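Local atomic coordinates of multisubunit Na+/H+ antiporter, F subunit (Anoxybacillus flavithermus, PDB entry 6Z16), a protein that is a small membrane subunit of a multisubunit Mrp-type antiporter that probably exchanges sodium ions for protons across the bacterial cell membrane. Residues 44-49 / 59-64. Residues are numbered along the deposited sequence; the frame is centred on the assembly and turned at random.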
loop_
_atom_site.group_PDB
_atom_site.type_symbol
_atom_site.label_atom_id
_atom_site.label_comp_id
_atom_site.label_asym_id
_atom_site.label_seq_id
_atom_site.Cartn_x
_atom_site.Cartn_y
_atom_site.Cartn_z
ATOM N N ILE F 44 -27.268 5.734 -25.480
ATOM C CA ILE F 44 -27.638 4.788 -26.531
ATOM C C ILE F 44 -26.538 3.755 -26.736
ATOM O O ILE F 44 -26.815 2.562 -26.919
ATOM C CB ILE F 44 -27.971 5.548 -27.831
ATOM C CG1 ILE F 44 -29.233 6.382 -27.638
ATOM C CG2 ILE F 44 -28.179 4.610 -29.003
ATOM C CD1 ILE F 44 -29.501 7.329 -28.753
ATOM N N VAL F 45 -25.274 4.188 -26.655
ATOM C CA VAL F 45 -24.154 3.257 -26.794
ATOM C C VAL F 45 -24.114 2.276 -25.624
ATOM O O VAL F 45 -23.873 1.077 -25.817
ATOM C CB VAL F 45 -22.833 4.035 -26.948
ATOM C CG1 VAL F 45 -21.638 3.103 -26.923
ATOM C CG2 VAL F 45 -22.835 4.784 -28.250
ATOM N N ALA F 46 -24.413 2.756 -24.408
ATOM C CA ALA F 46 -24.478 1.866 -23.245
ATOM C C ALA F 46 -25.575 0.811 -23.386
ATOM O O ALA F 46 -25.354 -0.376 -23.099
ATOM C CB ALA F 46 -24.697 2.684 -21.975
ATOM N N ILE F 47 -26.750 1.210 -23.873
ATOM C CA ILE F 47 -27.850 0.253 -23.960
ATOM C C ILE F 47 -27.646 -0.720 -25.120
ATOM O O ILE F 47 -27.947 -1.916 -25.003
ATOM C CB ILE F 47 -29.194 0.998 -24.029
ATOM C CG1 ILE F 47 -29.424 1.707 -22.704
ATOM C CG2 ILE F 47 -30.355 0.058 -24.263
ATOM C CD1 ILE F 47 -30.631 2.558 -22.681
ATOM N N VAL F 48 -27.069 -0.257 -26.233
ATOM C CA VAL F 48 -26.819 -1.191 -27.326
ATOM C C VAL F 48 -25.636 -2.103 -27.003
ATOM O O VAL F 48 -25.561 -3.223 -27.520
ATOM C CB VAL F 48 -26.639 -0.433 -28.660
ATOM C CG1 VAL F 48 -25.301 0.265 -28.742
ATOM C CG2 VAL F 48 -26.859 -1.353 -29.850
ATOM N N SER F 49 -24.743 -1.685 -26.101
ATOM C CA SER F 49 -23.719 -2.599 -25.618
ATOM C C SER F 49 -24.308 -3.647 -24.690
ATOM O O SER F 49 -23.825 -4.783 -24.660
ATOM C CB SER F 49 -22.614 -1.823 -24.910
ATOM O OG SER F 49 -23.099 -1.229 -23.726
ATOM N N ASP F 59 -15.333 2.380 -23.352
ATOM C CA ASP F 59 -14.379 3.429 -23.675
ATOM C C ASP F 59 -14.999 4.474 -24.582
ATOM O O ASP F 59 -14.667 5.658 -24.481
ATOM C CB ASP F 59 -13.152 2.816 -24.342
ATOM C CG ASP F 59 -12.363 1.926 -23.408
ATOM O OD1 ASP F 59 -12.342 2.205 -22.189
ATOM O OD2 ASP F 59 -11.766 0.942 -23.893
ATOM N N VAL F 60 -15.922 4.050 -25.449
ATOM C CA VAL F 60 -16.680 4.973 -26.285
ATOM C C VAL F 60 -17.541 5.887 -25.420
ATOM O O VAL F 60 -17.675 7.078 -25.705
ATOM C CB VAL F 60 -17.519 4.181 -27.308
ATOM C CG1 VAL F 60 -18.318 5.096 -28.204
ATOM C CG2 VAL F 60 -16.636 3.256 -28.133
ATOM N N ILE F 61 -18.079 5.363 -24.317
ATOM C CA ILE F 61 -18.957 6.149 -23.449
ATOM C C ILE F 61 -18.172 7.230 -22.720
ATOM O O ILE F 61 -18.552 8.414 -22.721
ATOM C CB ILE F 61 -19.680 5.224 -22.459
ATOM C CG1 ILE F 61 -20.572 4.253 -23.218
ATOM C CG2 ILE F 61 -20.466 6.029 -21.441
ATOM C CD1 ILE F 61 -21.034 3.127 -22.387
ATOM N N LEU F 62 -17.050 6.845 -22.103
ATOM C CA LEU F 62 -16.229 7.854 -21.433
ATOM C C LEU F 62 -15.585 8.814 -22.431
ATOM O O LEU F 62 -15.389 10.000 -22.119
ATOM C CB LEU F 62 -15.182 7.175 -20.551
ATOM C CG LEU F 62 -14.261 8.062 -19.716
ATOM C CD1 LEU F 62 -15.063 9.033 -18.888
ATOM C CD2 LEU F 62 -13.421 7.198 -18.809
ATOM N N LEU F 63 -15.347 8.346 -23.661
ATOM C CA LEU F 63 -14.846 9.210 -24.720
ATOM C C LEU F 63 -15.878 10.252 -25.130
ATOM O O LEU F 63 -15.534 11.417 -25.342
ATOM C CB LEU F 63 -14.446 8.367 -25.923
ATOM C CG LEU F 63 -13.693 9.139 -26.996
ATOM C CD1 LEU F 63 -12.332 9.508 -26.472
ATOM C CD2 LEU F 63 -13.580 8.346 -28.256
ATOM N N ILE F 64 -17.143 9.847 -25.262
ATOM C CA ILE F 64 -18.207 10.787 -25.614
ATOM C C ILE F 64 -18.379 11.830 -24.517
ATOM O O ILE F 64 -18.562 13.022 -24.804
ATOM C CB ILE F 64 -19.513 10.023 -25.907
ATOM C CG1 ILE F 64 -19.411 9.281 -27.233
ATOM C CG2 ILE F 64 -20.679 10.951 -25.986
ATOM C CD1 ILE F 64 -20.480 8.256 -27.409
#
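V45 and A46 meet V60, I61 and I64 through aliphatic carbon alone: none of the five carries a ring, amide or carboxylate, so this contact has no flat side-chain group with faces or edges to fill. V45 sits at its centre and uses both branches. Its CG1, anti to the backbone N (chi1 173°), reaches the other helix between two neighbours, lying 4.0 Å from I61 CG1 and 4.1 Å from V60 CG1. The V45 and V60 side chains are set roughly perpendicular, methyl against methyl, while those of V45 and I61 run alongside each other with opposite headings. The second branch turns to the next helical turn, where V45 CG2 lies 4.3 Å from I64 CD1.

I61 returns the gesture. Its CG1 lies beside its own backbone N, and the chain then runs on extended (chi2 166°), carrying CD1 past V45 to the small side chain of A46. There I61 CD1 rests against two carbons of that residue, 3.7 Å from A46 CB and 3.8 Å from A46 CA. No hydrogen bond links the two segments, and the axes stay 9.6 Å apart, running antiparallel at 174°.

Around this seam, L56 of a neighbouring subunit packs on A46 and I61, while L703 of another subunit packs on V60 and I64. I44 and I47 contact helix 3-22 of the same chain. The contact lies near the short 53-57 connection of an antiparallel transmembrane helical hairpin, packing helix 27-52 on helix 58-79 within the three-helix MrpF subunit.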